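Local coordinates for RagB/SusD domain protein (Flavobacterium johnsoniae, PDB 5J90) that binds chitin as a SusD homolog and probably serves a polysaccharide utilization locus that lets the bacterium convert this recalcitrant polymer, at residues A[87-92]-A[466-471]; A[122-127]-A[137-142]; A[126-131]-A[432-437]; A[159-164]-A[208-213]. All coordinates share one frame; numbering follows the deposited sequence.

Interaction 1: A[87-92]-A[466-471]; sequences GFIWDY and RRINFV. With EDO (1,2-ethanediol), chain C.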
# COMPACT_ATOMS: atom_id res chain seq x y z
N GLY A 87 15.99 -18.36 -3.90
CA GLY A 87 16.97 -18.22 -2.84
C GLY A 87 18.32 -17.72 -3.33
O GLY A 87 19.03 -17.05 -2.60
N PHE A 88 18.66 -18.04 -4.57
CA PHE A 88 19.93 -17.60 -5.15
C PHE A 88 20.09 -16.08 -5.15
O PHE A 88 21.20 -15.57 -5.00
CB PHE A 88 20.09 -18.14 -6.57
CG PHE A 88 20.55 -19.57 -6.62
CD1 PHE A 88 19.64 -20.61 -6.53
CD2 PHE A 88 21.90 -19.86 -6.74
CE1 PHE A 88 20.08 -21.94 -6.56
CE2 PHE A 88 22.34 -21.18 -6.78
CZ PHE A 88 21.43 -22.22 -6.69
N ILE A 89 18.98 -15.36 -5.33
CA ILE A 89 19.03 -13.89 -5.36
C ILE A 89 19.59 -13.37 -4.05
O ILE A 89 20.53 -12.56 -4.02
CB ILE A 89 17.62 -13.30 -5.56
CG1 ILE A 89 16.92 -13.90 -6.79
CG2 ILE A 89 17.69 -11.78 -5.64
CD1 ILE A 89 15.43 -13.58 -6.85
N TRP A 90 19.01 -13.84 -2.95
CA TRP A 90 19.41 -13.39 -1.62
C TRP A 90 20.82 -13.88 -1.29
O TRP A 90 21.68 -13.11 -0.86
CB TRP A 90 18.40 -13.93 -0.60
CG TRP A 90 18.61 -13.48 0.81
CD1 TRP A 90 19.51 -13.97 1.72
CD2 TRP A 90 17.87 -12.47 1.49
NE1 TRP A 90 19.38 -13.31 2.92
CE2 TRP A 90 18.38 -12.38 2.81
CE3 TRP A 90 16.83 -11.61 1.12
CZ2 TRP A 90 17.87 -11.48 3.75
CZ3 TRP A 90 16.33 -10.72 2.05
CH2 TRP A 90 16.86 -10.66 3.34
N ASP A 91 21.06 -15.17 -1.51
CA ASP A 91 22.31 -15.76 -1.04
C ASP A 91 23.53 -15.18 -1.76
O ASP A 91 24.52 -14.80 -1.12
CB ASP A 91 22.24 -17.29 -1.11
CG ASP A 91 21.19 -17.87 -0.16
OD1 ASP A 91 20.91 -17.23 0.87
OD2 ASP A 91 20.63 -18.95 -0.45
N TYR A 92 23.45 -15.03 -3.09
CA TYR A 92 24.57 -14.45 -3.82
C TYR A 92 24.75 -12.96 -3.58
O TYR A 92 25.87 -12.47 -3.47
CB TYR A 92 24.49 -14.78 -5.32
CG TYR A 92 25.12 -16.11 -5.64
CD1 TYR A 92 24.47 -17.30 -5.36
CD2 TYR A 92 26.39 -16.18 -6.20
CE1 TYR A 92 25.05 -18.52 -5.63
CE2 TYR A 92 26.99 -17.41 -6.47
CZ TYR A 92 26.30 -18.57 -6.18
OH TYR A 92 26.88 -19.79 -6.45
N ARG A 466 4.32 -9.20 -7.55
CA ARG A 466 4.64 -7.91 -6.94
C ARG A 466 5.93 -7.98 -6.12
O ARG A 466 6.57 -6.96 -5.87
CB ARG A 466 3.48 -7.36 -6.10
CG ARG A 466 2.13 -7.36 -6.81
CD ARG A 466 2.14 -6.72 -8.20
NE ARG A 466 2.31 -5.27 -8.16
CZ ARG A 466 2.08 -4.45 -9.18
NH1 ARG A 466 1.64 -4.92 -10.35
NH2 ARG A 466 2.26 -3.15 -9.05
N ARG A 467 6.31 -9.18 -5.69
CA ARG A 467 7.54 -9.37 -4.91
C ARG A 467 7.87 -10.85 -4.87
O ARG A 467 7.06 -11.68 -5.28
CB ARG A 467 7.38 -8.86 -3.47
CG ARG A 467 6.38 -9.69 -2.65
CD ARG A 467 6.26 -9.18 -1.22
NE ARG A 467 7.42 -9.49 -0.38
CZ ARG A 467 7.55 -10.60 0.34
NH1 ARG A 467 6.62 -11.56 0.30
NH2 ARG A 467 8.61 -10.75 1.12
N ILE A 468 9.05 -11.17 -4.35
CA ILE A 468 9.40 -12.56 -4.06
C ILE A 468 9.36 -12.76 -2.54
O ILE A 468 9.70 -11.87 -1.76
CB ILE A 468 10.76 -12.94 -4.68
CG1 ILE A 468 10.69 -12.77 -6.20
CG2 ILE A 468 11.17 -14.38 -4.30
CD1 ILE A 468 11.98 -13.10 -6.94
N ASN A 469 8.91 -13.95 -2.14
CA ASN A 469 8.81 -14.30 -0.72
C ASN A 469 10.17 -14.54 -0.06
O ASN A 469 11.15 -14.87 -0.74
CB ASN A 469 7.89 -15.52 -0.53
CG ASN A 469 8.35 -16.72 -1.33
OD1 ASN A 469 8.46 -16.67 -2.56
ND2 ASN A 469 8.63 -17.82 -0.63
N PHE A 470 10.23 -14.36 1.25
CA PHE A 470 11.50 -14.49 1.98
C PHE A 470 12.09 -15.90 1.78
O PHE A 470 11.35 -16.88 1.61
CB PHE A 470 11.30 -14.15 3.46
CG PHE A 470 10.89 -12.71 3.70
CD1 PHE A 470 11.59 -11.66 3.13
CD2 PHE A 470 9.79 -12.42 4.50
CE1 PHE A 470 11.21 -10.33 3.37
CE2 PHE A 470 9.39 -11.11 4.73
CZ PHE A 470 10.10 -10.07 4.18
N VAL A 471 13.42 -15.99 1.80
CA VAL A 471 14.10 -17.18 1.27
C VAL A 471 14.38 -18.29 2.29
O VAL A 471 14.38 -18.07 3.51
CB VAL A 471 15.41 -16.79 0.53
CG1 VAL A 471 15.12 -15.74 -0.54
CG2 VAL A 471 16.46 -16.30 1.51
C1 EDO C . 25.93 -22.49 -5.73
O1 EDO C . 27.11 -21.94 -5.13
C2 EDO C . 25.16 -23.28 -4.68
O2 EDO C . 24.89 -22.43 -3.55
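V471 lies against W90, the two side chains meeting at a slant. Its CG2 sits over one face of the indole, 3.9 Å from the centroid of the five-membered ring. The line to it leans 25° from the ring normal, which makes this a CH-pi contact. The methyl is offset toward the rim, nearest W90 CG at 3.6 Å from V471 CG2. With CG anti to the backbone N (chi1 -176°), W90 swings its ring beside its own carbonyl carbon, and CB also comes within reach of the valine. The other methyl, V471 CG1, touches W90 CB and packs 3.9 Å from CA of G87, where the two backbones come closest. Here helix 83-108 of the SusD-like fold receives the loop that follows helix 432-442. V471 is the N-cap residue of the next helix, 472-477. D91 OD1 adds a hydrogen bond to S473 OG in that helix. I89 and I468 meet in another manner, tip to tip, with I89 CD1 3.5 Å from I468 CD1, tighter than usual for two carbons. F134, at the end of helix 113-134, touches both isoleucines and V471. Y92 takes no part in the packing; its OH shares a 2.5 Å hydrogen bond with O1 of a 1,2-ethanediol molecule, probably from the crystallisation liquor.

Interaction 2: A[122-127]-A[137-142]; sequences LKVEGM and IIYSKF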
# COMPACT_ATOMS: atom_id res chain seq x y z
N LEU A 122 28.37 1.48 -4.86
CA LEU A 122 28.19 0.10 -5.31
C LEU A 122 27.19 -0.66 -4.44
O LEU A 122 26.40 -1.46 -4.95
CB LEU A 122 29.53 -0.63 -5.34
CG LEU A 122 30.33 -0.45 -6.61
CD1 LEU A 122 31.72 -1.03 -6.42
CD2 LEU A 122 29.60 -1.12 -7.77
N LYS A 123 27.24 -0.41 -3.14
CA LYS A 123 26.32 -1.03 -2.19
C LYS A 123 24.88 -0.69 -2.55
O LYS A 123 24.03 -1.59 -2.64
CB LYS A 123 26.63 -0.55 -0.77
CG LYS A 123 25.76 -1.16 0.32
CD LYS A 123 25.99 -0.41 1.63
CE LYS A 123 25.27 -1.07 2.80
NZ LYS A 123 25.40 -0.25 4.03
N VAL A 124 24.60 0.59 -2.77
CA VAL A 124 23.24 1.00 -3.10
C VAL A 124 22.84 0.43 -4.47
O VAL A 124 21.70 -0.03 -4.64
CB VAL A 124 23.10 2.53 -3.04
CG1 VAL A 124 21.70 2.95 -3.52
CG2 VAL A 124 23.34 3.01 -1.61
N GLU A 125 23.76 0.42 -5.43
CA GLU A 125 23.45 -0.16 -6.73
C GLU A 125 23.04 -1.62 -6.62
O GLU A 125 22.07 -2.05 -7.25
CB GLU A 125 24.64 -0.00 -7.69
CG GLU A 125 24.56 -0.87 -8.95
CD GLU A 125 23.32 -0.64 -9.81
OE1 GLU A 125 22.60 0.38 -9.64
OE2 GLU A 125 23.06 -1.51 -10.68
N GLY A 126 23.75 -2.40 -5.81
CA GLY A 126 23.38 -3.80 -5.66
C GLY A 126 22.18 -4.02 -4.75
O GLY A 126 21.30 -4.84 -5.04
N MET A 127 22.14 -3.29 -3.64
CA MET A 127 21.12 -3.58 -2.63
C MET A 127 19.73 -2.97 -2.88
O MET A 127 18.74 -3.50 -2.37
CB MET A 127 21.63 -3.28 -1.21
CG MET A 127 22.91 -4.07 -0.84
SD MET A 127 22.76 -5.87 -1.01
CE MET A 127 21.58 -6.23 0.29
N ILE A 137 14.39 -6.00 4.04
CA ILE A 137 15.63 -6.79 3.90
C ILE A 137 16.54 -6.52 5.09
O ILE A 137 16.31 -5.59 5.86
CB ILE A 137 16.40 -6.45 2.59
CG1 ILE A 137 16.87 -4.99 2.59
CG2 ILE A 137 15.55 -6.78 1.36
CD1 ILE A 137 17.92 -4.68 1.51
N ILE A 138 17.57 -7.34 5.24
CA ILE A 138 18.62 -7.04 6.20
C ILE A 138 19.48 -5.90 5.67
O ILE A 138 19.97 -5.94 4.53
CB ILE A 138 19.48 -8.28 6.49
CG1 ILE A 138 18.64 -9.34 7.20
CG2 ILE A 138 20.68 -7.89 7.35
CD1 ILE A 138 19.32 -10.70 7.34
N TYR A 139 19.65 -4.85 6.46
CA TYR A 139 20.46 -3.72 6.01
C TYR A 139 21.23 -3.15 7.19
O TYR A 139 22.42 -3.43 7.34
CB TYR A 139 19.60 -2.69 5.24
CG TYR A 139 20.38 -1.89 4.21
CD1 TYR A 139 20.89 -2.50 3.07
CD2 TYR A 139 20.61 -0.52 4.38
CE1 TYR A 139 21.61 -1.77 2.13
CE2 TYR A 139 21.33 0.21 3.44
CZ TYR A 139 21.82 -0.43 2.32
OH TYR A 139 22.53 0.27 1.36
N SER A 140 20.57 -2.41 8.08
CA SER A 140 21.26 -1.80 9.22
C SER A 140 21.91 -2.82 10.16
O SER A 140 22.94 -2.53 10.77
CB SER A 140 20.33 -0.86 10.01
OG SER A 140 19.34 -1.57 10.74
N LYS A 141 21.32 -4.01 10.27
CA LYS A 141 21.79 -5.00 11.23
C LYS A 141 22.73 -6.04 10.62
O LYS A 141 23.08 -7.01 11.27
CB LYS A 141 20.60 -5.71 11.89
CG LYS A 141 19.65 -4.79 12.64
CD LYS A 141 20.37 -3.98 13.71
CE LYS A 141 19.41 -3.08 14.45
NZ LYS A 141 18.69 -2.16 13.52
N PHE A 142 23.13 -5.84 9.36
CA PHE A 142 24.03 -6.80 8.73
C PHE A 142 25.30 -6.99 9.56
O PHE A 142 25.86 -6.02 10.06
CB PHE A 142 24.41 -6.38 7.31
CG PHE A 142 25.28 -7.39 6.61
CD1 PHE A 142 24.73 -8.49 5.99
CD2 PHE A 142 26.67 -7.25 6.62
CE1 PHE A 142 25.53 -9.43 5.37
CE2 PHE A 142 27.48 -8.19 6.00
CZ PHE A 142 26.91 -9.28 5.37
O HOH W 1 24.16 -1.28 6.36
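Y139 reaches from the loop to helix 113-134 and fills the tight part of this contact. The ring meets M127 at its edge, with Y139 CE1 3.7 Å from M127 CB. K123 comes from the opposite direction. Its CG is anti to the backbone N (chi1 -178°) and the rest of the chain is extended, so the methylenes run past the phenol oxygen. K123 CE lies 3.4 Å from Y139 OH. The ammonium ends off-centre above the ring, NZ being 4.5 Å from the ring centroid and 31° off the normal, a cation-pi contact. In the helical SusD/RagB fold, loop 137-142 connects two successive helices, 113-134 and 154-177, so the aromatic ring packs back on the helix the chain has just left. E164 of helix 154-177 binds both polar ends: its OE1 takes the phenol OH and its OE2 forms a salt bridge with K123 NZ. Replacing Y139 by an alanine would probably leave a gap against K123 and M127 where the ring packs, and E164 without its phenol partner. Packing is looser at I137, whose CD1 is 4.2 Å from M127 CE. A water bridges lysine and loop backbone, accepting from K123 NZ at 2.8 Å and donating to Y139 O at 2.9 Å. The solvent side lies at the type I beta turn from Y139 to F142, where S140 and K141 are exposed and K141 NZ donates to S140 OG at 2.9 Å.

Interaction 3: A[126-131]-A[432-437]; sequences GMHRMT and GQEAWS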
# COMPACT_ATOMS: atom_id res chain seq x y z
N GLY A 126 23.75 -2.40 -5.81
CA GLY A 126 23.38 -3.80 -5.66
C GLY A 126 22.18 -4.02 -4.75
O GLY A 126 21.30 -4.84 -5.04
N MET A 127 22.14 -3.29 -3.64
CA MET A 127 21.12 -3.58 -2.63
C MET A 127 19.73 -2.97 -2.88
O MET A 127 18.74 -3.50 -2.37
CB MET A 127 21.63 -3.28 -1.21
CG MET A 127 22.91 -4.07 -0.84
SD MET A 127 22.76 -5.87 -1.01
CE MET A 127 21.58 -6.23 0.29
N HIS A 128 19.64 -1.90 -3.67
CA HIS A 128 18.30 -1.41 -4.01
C HIS A 128 17.53 -2.48 -4.78
O HIS A 128 16.32 -2.64 -4.63
CB HIS A 128 18.30 -0.05 -4.74
CG HIS A 128 18.51 -0.14 -6.23
ND1 HIS A 128 19.77 -0.25 -6.79
CD2 HIS A 128 17.63 -0.16 -7.26
CE1 HIS A 128 19.65 -0.32 -8.11
NE2 HIS A 128 18.36 -0.27 -8.42
N ARG A 129 18.25 -3.26 -5.60
CA ARG A 129 17.64 -4.38 -6.31
C ARG A 129 17.07 -5.40 -5.33
O ARG A 129 15.96 -5.92 -5.51
CB ARG A 129 18.67 -5.03 -7.24
CG ARG A 129 19.03 -4.16 -8.44
CD ARG A 129 20.40 -4.52 -9.05
NE ARG A 129 20.58 -5.96 -9.27
CZ ARG A 129 20.17 -6.63 -10.34
NH1 ARG A 129 19.53 -6.02 -11.33
NH2 ARG A 129 20.39 -7.94 -10.45
N MET A 130 17.83 -5.68 -4.27
CA MET A 130 17.40 -6.62 -3.24
C MET A 130 16.11 -6.18 -2.57
O MET A 130 15.15 -6.96 -2.49
CB MET A 130 18.51 -6.80 -2.21
CG MET A 130 18.29 -7.98 -1.26
SD MET A 130 18.56 -9.61 -2.02
CE MET A 130 20.34 -9.56 -2.28
N THR A 131 16.05 -4.94 -2.09
CA THR A 131 14.82 -4.51 -1.45
C THR A 131 13.66 -4.36 -2.45
O THR A 131 12.51 -4.64 -2.12
CB THR A 131 14.99 -3.23 -0.59
OG1 THR A 131 13.72 -2.86 -0.03
CG2 THR A 131 15.48 -2.06 -1.43
N GLY A 432 16.27 -6.67 -16.97
CA GLY A 432 14.89 -6.87 -16.59
C GLY A 432 14.47 -6.38 -15.22
O GLY A 432 13.30 -6.09 -15.02
N GLN A 433 15.41 -6.27 -14.28
CA GLN A 433 15.04 -5.89 -12.92
C GLN A 433 14.48 -4.47 -12.84
O GLN A 433 13.41 -4.27 -12.26
CB GLN A 433 16.24 -6.08 -11.98
CG GLN A 433 16.00 -5.64 -10.53
CD GLN A 433 14.98 -6.50 -9.79
OE1 GLN A 433 14.72 -7.66 -10.15
NE2 GLN A 433 14.40 -5.93 -8.74
N GLU A 434 15.15 -3.51 -13.45
CA GLU A 434 14.64 -2.15 -13.43
C GLU A 434 13.31 -2.06 -14.18
O GLU A 434 12.40 -1.37 -13.74
CB GLU A 434 15.67 -1.19 -14.02
CG GLU A 434 15.25 0.29 -13.93
CD GLU A 434 14.93 0.74 -12.51
OE1 GLU A 434 15.41 0.13 -11.54
OE2 GLU A 434 14.19 1.74 -12.37
N ALA A 435 13.19 -2.77 -15.29
CA ALA A 435 11.94 -2.76 -16.06
C ALA A 435 10.78 -3.33 -15.25
O ALA A 435 9.66 -2.80 -15.32
CB ALA A 435 12.11 -3.53 -17.38
N TRP A 436 11.03 -4.40 -14.50
CA TRP A 436 10.01 -4.99 -13.61
C TRP A 436 9.60 -4.01 -12.51
O TRP A 436 8.41 -3.87 -12.21
CB TRP A 436 10.53 -6.31 -13.01
CG TRP A 436 9.62 -6.99 -12.02
CD1 TRP A 436 8.28 -7.25 -12.16
CD2 TRP A 436 10.01 -7.53 -10.75
NE1 TRP A 436 7.81 -7.90 -11.04
CE2 TRP A 436 8.85 -8.09 -10.17
CE3 TRP A 436 11.22 -7.60 -10.06
CZ2 TRP A 436 8.87 -8.70 -8.90
CZ3 TRP A 436 11.24 -8.21 -8.81
CH2 TRP A 436 10.08 -8.75 -8.25
N SER A 437 10.57 -3.33 -11.91
CA SER A 437 10.23 -2.33 -10.90
C SER A 437 9.40 -1.17 -11.48
O SER A 437 8.40 -0.76 -10.90
CB SER A 437 11.49 -1.83 -10.21
OG SER A 437 12.09 -2.90 -9.50
O HOH W 2 16.88 -1.78 -10.35
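The backbones of 126-131 and 432-437 approach most closely at R129 and Q433, whose CA atoms are 7.3 Å apart. Both segments are helical, and the contact joins helix 113-134 to the start of helix 432-442 near the centre of the SusD-like fold. Some 300 residues separate them in sequence. No direct hydrogen bond crosses between them, and the link is made by side chains and one water. R129 and Q433 cover most of the shared surface. They cross at a slant, with the guanidinium and amide planes 72° apart, so the flat groups do not stack. Instead R129 NH1 rests on the aliphatic part of the glutamine, 3.4 Å from Q433 CB and 3.6 Å from Q433 CG. The arginine bends at chi3 (48°), which turns its end toward these methylenes. Their polar ends are held elsewhere: R129 NH2 binds Q53 OE1, and Q433 OE1 binds S57 OG. R129 CG also lies over one face of the neighbouring H128 ring.

The second point of approach is polar. H128 presents its ring edge to E434, but H128 NE2 and E434 OE1 remain 4.3 Å apart. H128 ND1 is hydrogen-bonded to V124 O one turn earlier, which helps fix the ring's rotation. E434 OE1 forms a salt bridge with R213 NH1, a pairing likely to stabilise the carboxylate charge. One water bridges the gap, 2.9 Å from H128 NE2 and donating to E434 OE1 at 2.7 Å.

Interaction 4: A[159-164]-A[208-213]; sequences TQMFAE and LRLAMR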
# COMPACT_ATOMS: atom_id res chain seq x y z
N THR A 159 15.43 5.38 3.05
CA THR A 159 16.02 6.52 3.74
C THR A 159 17.53 6.34 3.92
O THR A 159 18.31 7.27 3.66
CB THR A 159 15.32 6.74 5.09
OG1 THR A 159 14.00 7.21 4.84
CG2 THR A 159 16.05 7.77 5.95
N GLN A 160 17.94 5.15 4.34
CA GLN A 160 19.37 4.88 4.49
C GLN A 160 20.15 4.98 3.18
O GLN A 160 21.25 5.53 3.15
CB GLN A 160 19.58 3.52 5.14
CG GLN A 160 19.10 3.40 6.55
CD GLN A 160 19.23 1.98 7.06
OE1 GLN A 160 20.33 1.54 7.41
NE2 GLN A 160 18.10 1.25 7.08
N MET A 161 19.59 4.46 2.09
CA MET A 161 20.25 4.51 0.80
C MET A 161 20.44 5.96 0.33
O MET A 161 21.51 6.31 -0.17
CB MET A 161 19.52 3.67 -0.25
CG MET A 161 19.57 2.17 0.05
SD MET A 161 18.90 1.14 -1.27
CE MET A 161 17.21 1.72 -1.44
N PHE A 162 19.43 6.80 0.50
CA PHE A 162 19.58 8.21 0.13
C PHE A 162 20.69 8.86 0.95
O PHE A 162 21.45 9.68 0.43
CB PHE A 162 18.27 8.97 0.34
CG PHE A 162 17.19 8.66 -0.67
CD1 PHE A 162 17.42 8.75 -2.04
CD2 PHE A 162 15.91 8.32 -0.25
CE1 PHE A 162 16.42 8.49 -2.97
CE2 PHE A 162 14.90 8.05 -1.16
CZ PHE A 162 15.15 8.14 -2.53
N ALA A 163 20.79 8.51 2.24
CA ALA A 163 21.82 9.09 3.11
C ALA A 163 23.21 8.58 2.75
O ALA A 163 24.19 9.33 2.83
CB ALA A 163 21.51 8.79 4.59
N GLU A 164 23.30 7.31 2.37
CA GLU A 164 24.57 6.76 1.90
C GLU A 164 25.03 7.45 0.62
O GLU A 164 26.22 7.77 0.48
CB GLU A 164 24.44 5.25 1.71
CG GLU A 164 24.37 4.52 3.04
CD GLU A 164 23.96 3.06 2.92
OE1 GLU A 164 23.34 2.68 1.89
OE2 GLU A 164 24.24 2.29 3.87
N LEU A 208 18.21 9.67 -8.51
CA LEU A 208 17.03 10.02 -9.28
C LEU A 208 16.13 8.81 -9.54
O LEU A 208 14.90 8.91 -9.42
CB LEU A 208 17.43 10.72 -10.59
CG LEU A 208 16.31 11.19 -11.52
CD1 LEU A 208 15.38 12.19 -10.82
CD2 LEU A 208 16.90 11.79 -12.79
N ARG A 209 16.73 7.67 -9.87
CA ARG A 209 15.97 6.43 -10.02
C ARG A 209 15.22 6.09 -8.74
O ARG A 209 14.02 5.78 -8.78
CB ARG A 209 16.91 5.28 -10.41
CG ARG A 209 16.22 3.92 -10.37
CD ARG A 209 17.19 2.76 -10.50
NE ARG A 209 17.65 2.57 -11.88
CZ ARG A 209 18.48 1.61 -12.25
NH1 ARG A 209 18.96 0.77 -11.35
NH2 ARG A 209 18.85 1.50 -13.53
N LEU A 210 15.91 6.12 -7.61
CA LEU A 210 15.29 5.75 -6.33
C LEU A 210 14.21 6.75 -5.93
O LEU A 210 13.17 6.37 -5.35
CB LEU A 210 16.35 5.61 -5.23
CG LEU A 210 17.38 4.51 -5.47
CD1 LEU A 210 18.40 4.49 -4.33
CD2 LEU A 210 16.74 3.15 -5.66
N ALA A 211 14.42 8.02 -6.25
CA ALA A 211 13.43 9.05 -5.98
C ALA A 211 12.14 8.81 -6.76
O ALA A 211 11.05 8.85 -6.20
CB ALA A 211 14.01 10.43 -6.29
N MET A 212 12.25 8.52 -8.06
CA MET A 212 11.04 8.30 -8.84
C MET A 212 10.33 7.04 -8.39
O MET A 212 9.10 6.97 -8.42
CB MET A 212 11.36 8.25 -10.35
CG MET A 212 10.16 8.62 -11.22
SD MET A 212 9.62 10.34 -11.01
CE MET A 212 11.04 11.20 -11.70
N ARG A 213 11.09 6.03 -7.95
CA ARG A 213 10.48 4.80 -7.44
C ARG A 213 9.44 5.07 -6.36
O ARG A 213 8.43 4.36 -6.30
CB ARG A 213 11.55 3.85 -6.88
CG ARG A 213 10.99 2.48 -6.50
CD ARG A 213 11.03 1.51 -7.68
NE ARG A 213 12.39 1.01 -7.87
CZ ARG A 213 13.10 1.09 -8.99
NH1 ARG A 213 14.34 0.62 -9.02
NH2 ARG A 213 12.60 1.65 -10.10
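L210 and F162 bury the most surface here, and their side chains slide past each other in opposite directions. F162 CE1 lies 3.7 Å from L210 CB. The ring tip continues to the backbone of the other helix, with F162 CZ 3.8 Å from A211 N, which sits at the ring edge and near its plane. F162 has CG anti to its carbonyl carbon (chi1 -73°), a torsion that carries the ring across to helix 196-213. M161 is third. Its chain bends at chi3, and CE meets L210 CD1 at 4.2 Å, the two side chains crossing at about a right angle. Helices 154-177 and 196-213 belong to the helical body of this SusD homolog. Their short segments run nearly antiparallel, at 155°, with axes 10.9 Å apart. H128 of helix 113-134 touches both M161 and L210, while E225 of helix 219-231 touches F162. With an alanine here in place of F162, the ring's contacts with L210 CB and the A211 backbone would be lost, probably opening a gap between the helices. Just outside, R207 NH1 binds F162 O, but no hydrogen bond crosses between the segments, so within them the contact rests on apolar packing.

How the interactions relate
From the N terminus, helix 83-108 comes first, and interaction 1 closes the widest loop by joining it to the chain after helix 432-442. The other three nest inside. Interaction 2 closes a short loop, helix 113-134 onto its own following segment. Interaction 3 starts from the same helix, shares G126 and M127 with interaction 2, and spans to helix 432-442. Interaction 4 pairs helices 154-177 and 196-213 after interaction 2 has closed, within the loop of interaction 3. Helix 113-134 is central: M130 packs on W90 of interaction 1, and V124 packs on E164 of 159-164. Interactions 1 and 4 do not touch, their nearest atoms being about 10 Å apart.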